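Local coordinates for autophagy protein 5 (Saccharomyces cerevisiae, PDB 2DYO) that takes part in autophagic vesicle formation and cytoplasm-to-vacuole transport, and is required for selective degradation of nuclei and mitochondria, at residues A[147-158]-A[270-281]. Numbering follows the deposited sequence.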
ATOM      1  N   TRP A 147       8.738   4.653   6.488  1.00 21.12           N
ATOM      2  CA  TRP A 147       8.921   3.367   5.826  1.00 19.51           C
ATOM      3  C   TRP A 147      10.090   2.570   6.406  1.00 22.39           C
ATOM      4  O   TRP A 147       9.980   1.362   6.636  1.00 20.53           O
ATOM      5  CB  TRP A 147       9.148   3.600   4.338  1.00 19.08           C
ATOM      6  CG  TRP A 147       9.422   2.358   3.559  1.00 21.29           C
ATOM      7  CD1 TRP A 147       8.510   1.435   3.129  1.00 23.12           C
ATOM      8  CD2 TRP A 147      10.694   1.930   3.066  1.00 22.02           C
ATOM      9  NE1 TRP A 147       9.141   0.458   2.389  1.00 25.07           N
ATOM     10  CE2 TRP A 147      10.483   0.737   2.342  1.00 22.66           C
ATOM     11  CE3 TRP A 147      11.999   2.435   3.174  1.00 23.72           C
ATOM     12  CZ2 TRP A 147      11.524   0.050   1.713  1.00 25.81           C
ATOM     13  CZ3 TRP A 147      13.034   1.753   2.550  1.00 24.82           C
ATOM     14  CH2 TRP A 147      12.791   0.571   1.831  1.00 25.81           C
ATOM     15  N   PHE A 148      11.214   3.238   6.642  1.00 22.19           N
ATOM     16  CA  PHE A 148      12.366   2.534   7.196  1.00 25.44           C
ATOM     17  C   PHE A 148      12.050   2.065   8.617  1.00 26.45           C
ATOM     18  O   PHE A 148      12.512   1.003   9.045  1.00 24.93           O
ATOM     19  CB  PHE A 148      13.610   3.430   7.179  1.00 27.25           C
ATOM     20  CG  PHE A 148      14.859   2.726   7.614  1.00 30.07           C
ATOM     21  CD1 PHE A 148      15.223   2.690   8.954  1.00 31.97           C
ATOM     22  CD2 PHE A 148      15.636   2.042   6.689  1.00 30.86           C
ATOM     23  CE1 PHE A 148      16.350   1.983   9.368  1.00 34.24           C
ATOM     24  CE2 PHE A 148      16.766   1.331   7.092  1.00 34.18           C
ATOM     25  CZ  PHE A 148      17.119   1.300   8.432  1.00 32.31           C
ATOM     26  N   HIS A 149      11.243   2.843   9.336  1.00 25.81           N
ATOM     27  CA  HIS A 149      10.851   2.479  10.693  1.00 27.30           C
ATOM     28  C   HIS A 149       9.934   1.250  10.641  1.00 28.01           C
ATOM     29  O   HIS A 149       9.885   0.451  11.583  1.00 28.87           O
ATOM     30  CB  HIS A 149      10.135   3.648  11.378  1.00 30.05           C
ATOM     31  CG  HIS A 149       9.895   3.431  12.838  1.00 31.89           C
ATOM     32  ND1 HIS A 149      10.918   3.392  13.760  1.00 34.04           N
ATOM     33  CD2 HIS A 149       8.755   3.197  13.531  1.00 34.07           C
ATOM     34  CE1 HIS A 149      10.420   3.142  14.958  1.00 35.37           C
ATOM     35  NE2 HIS A 149       9.109   3.019  14.846  1.00 36.98           N
ATOM     36  N   GLN A 150       9.207   1.106   9.536  1.00 26.42           N
ATOM     37  CA  GLN A 150       8.332  -0.047   9.342  1.00 26.18           C
ATOM     38  C   GLN A 150       9.229  -1.281   9.224  1.00 24.31           C
ATOM     39  O   GLN A 150       8.987  -2.306   9.861  1.00 23.32           O
ATOM     40  CB  GLN A 150       7.515   0.088   8.049  1.00 28.03           C
ATOM     41  CG  GLN A 150       6.309   1.024   8.103  1.00 30.01           C
ATOM     42  CD  GLN A 150       5.256   0.570   9.096  1.00 30.61           C
ATOM     43  OE1 GLN A 150       5.385   0.788  10.303  1.00 30.23           O
ATOM     44  NE2 GLN A 150       4.209  -0.078   8.594  1.00 29.57           N
ATOM     45  N   TRP A 151      10.272  -1.173   8.406  1.00 21.86           N
ATOM     46  CA  TRP A 151      11.177  -2.296   8.212  1.00 23.17           C
ATOM     47  C   TRP A 151      11.981  -2.652   9.445  1.00 23.92           C
ATOM     48  O   TRP A 151      12.360  -3.800   9.633  1.00 22.19           O
ATOM     49  CB  TRP A 151      12.107  -2.053   7.023  1.00 19.67           C
ATOM     50  CG  TRP A 151      11.503  -2.493   5.725  1.00 19.96           C
ATOM     51  CD1 TRP A 151      10.882  -1.707   4.796  1.00 19.95           C
ATOM     52  CD2 TRP A 151      11.411  -3.838   5.242  1.00 21.80           C
ATOM     53  NE1 TRP A 151      10.405  -2.482   3.763  1.00 20.95           N
ATOM     54  CE2 TRP A 151      10.715  -3.793   4.014  1.00 21.48           C
ATOM     55  CE3 TRP A 151      11.849  -5.081   5.731  1.00 21.98           C
ATOM     56  CZ2 TRP A 151      10.445  -4.947   3.264  1.00 20.41           C
ATOM     57  CZ3 TRP A 151      11.581  -6.227   4.983  1.00 21.36           C
ATOM     58  CH2 TRP A 151      10.885  -6.148   3.764  1.00 20.92           C
ATOM     59  N   LYS A 152      12.248  -1.659  10.292  1.00 24.27           N
ATOM     60  CA  LYS A 152      12.991  -1.923  11.519  1.00 24.82           C
ATOM     61  C   LYS A 152      12.137  -2.811  12.431  1.00 25.19           C
ATOM     62  O   LYS A 152      12.633  -3.750  13.055  1.00 24.13           O
ATOM     63  CB  LYS A 152      13.345  -0.610  12.215  1.00 28.22           C
ATOM     64  CG  LYS A 152      14.326  -0.762  13.357  1.00 34.33           C
ATOM     65  CD  LYS A 152      14.636   0.595  14.016  1.00 38.64           C
ATOM     66  CE  LYS A 152      15.545   0.421  15.232  1.00 40.67           C
ATOM     67  NZ  LYS A 152      15.806   1.729  15.899  1.00 44.05           N
ATOM     68  N   GLN A 153      10.842  -2.518  12.503  1.00 24.33           N
ATOM     69  CA  GLN A 153       9.937  -3.322  13.323  1.00 26.18           C
ATOM     70  C   GLN A 153       9.851  -4.730  12.722  1.00 25.91           C
ATOM     71  O   GLN A 153       9.883  -5.734  13.433  1.00 26.33           O
ATOM     72  CB  GLN A 153       8.529  -2.718  13.338  1.00 28.42           C
ATOM     73  CG  GLN A 153       8.413  -1.342  13.948  1.00 33.73           C
ATOM     74  CD  GLN A 153       7.034  -0.736  13.726  1.00 37.60           C
ATOM     75  OE1 GLN A 153       6.025  -1.246  14.228  1.00 40.13           O
ATOM     76  NE2 GLN A 153       6.983   0.355  12.960  1.00 37.15           N
ATOM     77  N   VAL A 154       9.725  -4.786  11.399  1.00 24.58           N
ATOM     78  CA  VAL A 154       9.633  -6.059  10.693  1.00 23.18           C
ATOM     79  C   VAL A 154      10.856  -6.927  10.975  1.00 25.34           C
ATOM     80  O   VAL A 154      10.722  -8.101  11.300  1.00 24.17           O
ATOM     81  CB  VAL A 154       9.483  -5.842   9.165  1.00 21.76           C
ATOM     82  CG1 VAL A 154       9.662  -7.153   8.420  1.00 19.58           C
ATOM     83  CG2 VAL A 154       8.109  -5.260   8.867  1.00 17.56           C
ATOM     84  N   CYS A 155      12.048  -6.345  10.872  1.00 24.85           N
ATOM     85  CA  CYS A 155      13.277  -7.093  11.130  1.00 27.32           C
ATOM     86  C   CYS A 155      13.217  -7.723  12.521  1.00 26.86           C
ATOM     87  O   CYS A 155      13.510  -8.910  12.696  1.00 25.93           O
ATOM     88  CB  CYS A 155      14.495  -6.166  11.025  1.00 30.26           C
ATOM     89  SG  CYS A 155      16.106  -6.960  11.273  1.00 32.87           S
ATOM     90  N   PHE A 156      12.818  -6.920  13.501  1.00 26.75           N
ATOM     91  CA  PHE A 156      12.699  -7.375  14.880  1.00 28.23           C
ATOM     92  C   PHE A 156      11.666  -8.491  15.026  1.00 27.07           C
ATOM     93  O   PHE A 156      11.890  -9.464  15.743  1.00 27.66           O
ATOM     94  CB  PHE A 156      12.307  -6.213  15.789  1.00 32.25           C
ATOM     95  CG  PHE A 156      12.175  -6.602  17.229  1.00 36.99           C
ATOM     96  CD1 PHE A 156      13.298  -6.960  17.971  1.00 39.53           C
ATOM     97  CD2 PHE A 156      10.926  -6.651  17.838  1.00 39.00           C
ATOM     98  CE1 PHE A 156      13.178  -7.364  19.297  1.00 42.06           C
ATOM     99  CE2 PHE A 156      10.795  -7.055  19.169  1.00 42.03           C
ATOM    100  CZ  PHE A 156      11.925  -7.412  19.900  1.00 41.54           C
ATOM    101  N   ILE A 157      10.529  -8.338  14.356  1.00 25.49           N
ATOM    102  CA  ILE A 157       9.465  -9.336  14.417  1.00 24.27           C
ATOM    103  C   ILE A 157       9.913 -10.652  13.778  1.00 24.13           C
ATOM    104  O   ILE A 157       9.704 -11.732  14.340  1.00 24.65           O
ATOM    105  CB  ILE A 157       8.187  -8.815  13.703  1.00 23.65           C
ATOM    106  CG1 ILE A 157       7.638  -7.606  14.469  1.00 22.37           C
ATOM    107  CG2 ILE A 157       7.135  -9.926  13.614  1.00 22.69           C
ATOM    108  CD1 ILE A 157       6.550  -6.829  13.737  1.00 20.35           C
ATOM    109  N   LEU A 158      10.549 -10.553  12.614  1.00 24.92           N
ATOM    110  CA  LEU A 158      11.026 -11.728  11.891  1.00 26.08           C
ATOM    111  C   LEU A 158      12.244 -12.413  12.498  1.00 29.18           C
ATOM    112  O   LEU A 158      12.285 -13.641  12.585  1.00 29.41           O
ATOM    113  CB  LEU A 158      11.359 -11.363  10.441  1.00 25.04           C
ATOM    114  CG  LEU A 158      10.206 -11.027   9.494  1.00 23.95           C
ATOM    115  CD1 LEU A 158      10.776 -10.491   8.184  1.00 22.77           C
ATOM    116  CD2 LEU A 158       9.365 -12.274   9.238  1.00 21.74           C
ATOM    117  N   TYR A 270       2.986 -14.856   3.858  1.00 21.26           N
ATOM    118  CA  TYR A 270       3.875 -13.754   4.209  1.00 20.85           C
ATOM    119  C   TYR A 270       5.077 -13.639   3.273  1.00 20.46           C
ATOM    120  O   TYR A 270       5.307 -12.600   2.658  1.00 21.05           O
ATOM    121  CB  TYR A 270       4.409 -13.899   5.633  1.00 19.48           C
ATOM    122  CG  TYR A 270       5.395 -12.795   5.965  1.00 18.41           C
ATOM    123  CD1 TYR A 270       4.946 -11.523   6.315  1.00 17.91           C
ATOM    124  CD2 TYR A 270       6.772 -12.993   5.819  1.00 19.12           C
ATOM    125  CE1 TYR A 270       5.841 -10.470   6.504  1.00 19.80           C
ATOM    126  CE2 TYR A 270       7.681 -11.941   6.003  1.00 20.15           C
ATOM    127  CZ  TYR A 270       7.204 -10.682   6.344  1.00 20.40           C
ATOM    128  OH  TYR A 270       8.081  -9.632   6.504  1.00 20.50           O
ATOM    129  N   SER A 271       5.846 -14.716   3.167  1.00 20.61           N
ATOM    130  CA  SER A 271       7.050 -14.693   2.347  1.00 22.16           C
ATOM    131  C   SER A 271       6.826 -14.293   0.897  1.00 21.34           C
ATOM    132  O   SER A 271       7.724 -13.751   0.263  1.00 23.05           O
ATOM    133  CB  SER A 271       7.758 -16.052   2.400  1.00 22.24           C
ATOM    134  OG  SER A 271       7.003 -17.038   1.732  1.00 25.68           O
ATOM    135  N   LYS A 272       5.627 -14.530   0.379  1.00 21.86           N
ATOM    136  CA  LYS A 272       5.340 -14.209  -1.013  1.00 22.37           C
ATOM    137  C   LYS A 272       4.483 -12.978  -1.261  1.00 22.10           C
ATOM    138  O   LYS A 272       4.738 -12.217  -2.198  1.00 21.26           O
ATOM    139  CB  LYS A 272       4.701 -15.429  -1.685  1.00 23.05           C
ATOM    140  CG  LYS A 272       5.665 -16.597  -1.805  1.00 25.34           C
ATOM    141  CD  LYS A 272       4.974 -17.885  -2.217  1.00 27.72           C
ATOM    142  CE  LYS A 272       6.005 -19.000  -2.380  1.00 30.49           C
ATOM    143  NZ  LYS A 272       5.386 -20.345  -2.458  1.00 29.88           N
ATOM    144  N   LEU A 273       3.469 -12.776  -0.427  1.00 19.51           N
ATOM    145  CA  LEU A 273       2.576 -11.646  -0.619  1.00 19.59           C
ATOM    146  C   LEU A 273       2.724 -10.439   0.313  1.00 19.36           C
ATOM    147  O   LEU A 273       1.899  -9.525   0.270  1.00 19.19           O
ATOM    148  CB  LEU A 273       1.127 -12.148  -0.601  1.00 20.85           C
ATOM    149  CG  LEU A 273       0.556 -12.565  -1.965  1.00 25.86           C
ATOM    150  CD1 LEU A 273       1.537 -13.458  -2.715  1.00 26.37           C
ATOM    151  CD2 LEU A 273      -0.776 -13.262  -1.763  1.00 23.71           C
ATOM    152  N   ARG A 274       3.761 -10.409   1.148  1.00 18.56           N
ATOM    153  CA  ARG A 274       3.931  -9.253   2.032  1.00 19.44           C
ATOM    154  C   ARG A 274       4.086  -8.005   1.167  1.00 17.90           C
ATOM    155  O   ARG A 274       4.530  -8.090   0.021  1.00 16.12           O
ATOM    156  CB  ARG A 274       5.166  -9.409   2.922  1.00 17.76           C
ATOM    157  CG  ARG A 274       6.491  -9.380   2.169  1.00 20.40           C
ATOM    158  CD  ARG A 274       7.660  -9.450   3.137  1.00 18.87           C
ATOM    159  NE  ARG A 274       8.938  -9.550   2.436  1.00 21.53           N
ATOM    160  CZ  ARG A 274      10.116  -9.669   3.039  1.00 20.78           C
ATOM    161  NH1 ARG A 274      10.187  -9.702   4.361  1.00 23.98           N
ATOM    162  NH2 ARG A 274      11.225  -9.764   2.316  1.00 21.96           N
ATOM    163  N   SER A 275       3.711  -6.854   1.715  1.00 17.67           N
ATOM    164  CA  SER A 275       3.806  -5.593   0.994  1.00 18.60           C
ATOM    165  C   SER A 275       5.223  -5.012   1.059  1.00 17.87           C
ATOM    166  O   SER A 275       6.089  -5.548   1.757  1.00 16.93           O
ATOM    167  CB  SER A 275       2.787  -4.601   1.552  1.00 19.45           C
ATOM    168  OG  SER A 275       1.466  -5.112   1.409  1.00 19.69           O
ATOM    169  N   PHE A 276       5.445  -3.906   0.348  1.00 17.28           N
ATOM    170  CA  PHE A 276       6.767  -3.283   0.274  1.00 18.48           C
ATOM    171  C   PHE A 276       7.301  -2.650   1.561  1.00 18.78           C
ATOM    172  O   PHE A 276       8.451  -2.214   1.597  1.00 18.06           O
ATOM    173  CB  PHE A 276       6.798  -2.253  -0.869  1.00 17.74           C
ATOM    174  CG  PHE A 276       6.295  -0.892  -0.481  1.00 17.57           C
ATOM    175  CD1 PHE A 276       7.189   0.159  -0.271  1.00 16.57           C
ATOM    176  CD2 PHE A 276       4.932  -0.655  -0.326  1.00 15.01           C
ATOM    177  CE1 PHE A 276       6.729   1.432   0.093  1.00 16.57           C
ATOM    178  CE2 PHE A 276       4.457   0.614   0.037  1.00 18.07           C
ATOM    179  CZ  PHE A 276       5.359   1.661   0.248  1.00 16.87           C
ATOM    180  N   ASP A 277       6.481  -2.594   2.607  1.00 18.94           N
ATOM    181  CA  ASP A 277       6.939  -2.038   3.878  1.00 20.11           C
ATOM    182  C   ASP A 277       7.302  -3.175   4.832  1.00 19.84           C
ATOM    183  O   ASP A 277       7.588  -2.945   6.005  1.00 18.59           O
ATOM    184  CB  ASP A 277       5.874  -1.141   4.516  1.00 18.48           C
ATOM    185  CG  ASP A 277       4.606  -1.891   4.880  1.00 21.51           C
ATOM    186  OD1 ASP A 277       3.743  -1.272   5.536  1.00 21.33           O
ATOM    187  OD2 ASP A 277       4.462  -3.081   4.512  1.00 19.13           O
ATOM    188  N   GLY A 278       7.290  -4.404   4.313  1.00 19.55           N
ATOM    189  CA  GLY A 278       7.645  -5.559   5.122  1.00 19.47           C
ATOM    190  C   GLY A 278       6.506  -6.257   5.844  1.00 20.05           C
ATOM    191  O   GLY A 278       6.674  -7.373   6.340  1.00 21.70           O
ATOM    192  N   PHE A 279       5.349  -5.611   5.910  1.00 18.99           N
ATOM    193  CA  PHE A 279       4.194  -6.202   6.577  1.00 17.88           C
ATOM    194  C   PHE A 279       3.258  -6.908   5.607  1.00 17.92           C
ATOM    195  O   PHE A 279       3.079  -6.471   4.464  1.00 16.56           O
ATOM    196  CB  PHE A 279       3.378  -5.135   7.323  1.00 18.82           C
ATOM    197  CG  PHE A 279       3.909  -4.798   8.688  1.00 21.35           C
ATOM    198  CD1 PHE A 279       4.846  -3.786   8.859  1.00 24.37           C
ATOM    199  CD2 PHE A 279       3.466  -5.495   9.807  1.00 22.24           C
ATOM    200  CE1 PHE A 279       5.335  -3.472  10.131  1.00 23.97           C
ATOM    201  CE2 PHE A 279       3.948  -5.188  11.080  1.00 23.89           C
ATOM    202  CZ  PHE A 279       4.884  -4.175  11.240  1.00 26.38           C
ATOM    203  N   LEU A 280       2.677  -8.011   6.067  1.00 17.75           N
ATOM    204  CA  LEU A 280       1.688  -8.740   5.279  1.00 16.50           C
ATOM    205  C   LEU A 280       0.361  -8.137   5.713  1.00 16.91           C
ATOM    206  O   LEU A 280       0.079  -8.061   6.909  1.00 15.36           O
ATOM    207  CB  LEU A 280       1.683 -10.231   5.618  1.00 17.20           C
ATOM    208  CG  LEU A 280       0.473 -10.980   5.037  1.00 18.11           C
ATOM    209  CD1 LEU A 280       0.547 -10.991   3.504  1.00 20.28           C
ATOM    210  CD2 LEU A 280       0.443 -12.395   5.576  1.00 21.24           C
ATOM    211  N   TYR A 281      -0.448  -7.694   4.756  1.00 16.59           N
ATOM    212  CA  TYR A 281      -1.740  -7.111   5.086  1.00 17.45           C
ATOM    213  C   TYR A 281      -2.881  -7.964   4.562  1.00 18.96           C
ATOM    214  O   TYR A 281      -2.870  -8.384   3.404  1.00 17.35           O
ATOM    215  CB  TYR A 281      -1.909  -5.716   4.467  1.00 18.74           C
ATOM    216  CG  TYR A 281      -1.028  -4.629   5.026  1.00 18.10           C
ATOM    217  CD1 TYR A 281       0.271  -4.456   4.571  1.00 17.74           C
ATOM    218  CD2 TYR A 281      -1.517  -3.740   5.985  1.00 16.64           C
ATOM    219  CE1 TYR A 281       1.070  -3.414   5.049  1.00 15.74           C
ATOM    220  CE2 TYR A 281      -0.732  -2.703   6.471  1.00 18.31           C
ATOM    221  CZ  TYR A 281       0.558  -2.543   5.994  1.00 16.85           C
ATOM    222  OH  TYR A 281       1.325  -1.501   6.438  1.00 18.44           O
TER
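Trp-147 and Trp-151, one turn apart on the helix, grip a single backbone oxygen of the turn that follows helix 266-273. With its CG anti to the backbone N (chi1 177°), Trp-147 directs its indole N-H at the carbonyl of Phe-276, NE1 to O 2.9 Å, while its five-membered ring lies nearly parallel to the Phe-276 ring but slid well aside. Gln-150, bent at chi2, sends NE2 over to Asp-277 OD1 in a weak bond of 3.3 Å. That carboxylate is held within its own segment: OD1 takes the Tyr-281 hydroxyl on its syn lone pair, and OD2 closes an Asx turn with Phe-279 N. Trp-151 NE1 reaches the same Phe-276 O at 2.9 Å, from the opposite face of the carbonyl plane. Gly-278 CA packs over the Trp-151 six-membered ring, 3.6 Å from its centroid, a CH-pi contact, and the rim atom CH2 pokes at the centre of the Arg-274 guanidinium, the two planes 79° apart. A leucine in place of Trp-151 would probably leave Phe-276 O with one indole donor and uncover Gly-278 and the guanidinium face. Val-154 spreads its two methyls, CG2 meeting Phe-279 CE1 at 3.5 Å and CG1 facing the Tyr-270 hydroxyl, which donates to Gly-278 O and accepts from Arg-274 NH1. Ile-157 CD1 touches the far end of the Phe-279 ring, and Leu-158 CD2 packs on Tyr-270 CE2 at 3.7 Å. Helix 142-159 of the alpha-helical region thus lies against the turn leading into strand 280-286 of the ubiquitin-like UblB domain; Phe-176 of helix 170-182 meets both indoles, helices 163-166 and 185-195 pack on Trp-151, and Ile-206 of strand 205-208 packs on Phe-279.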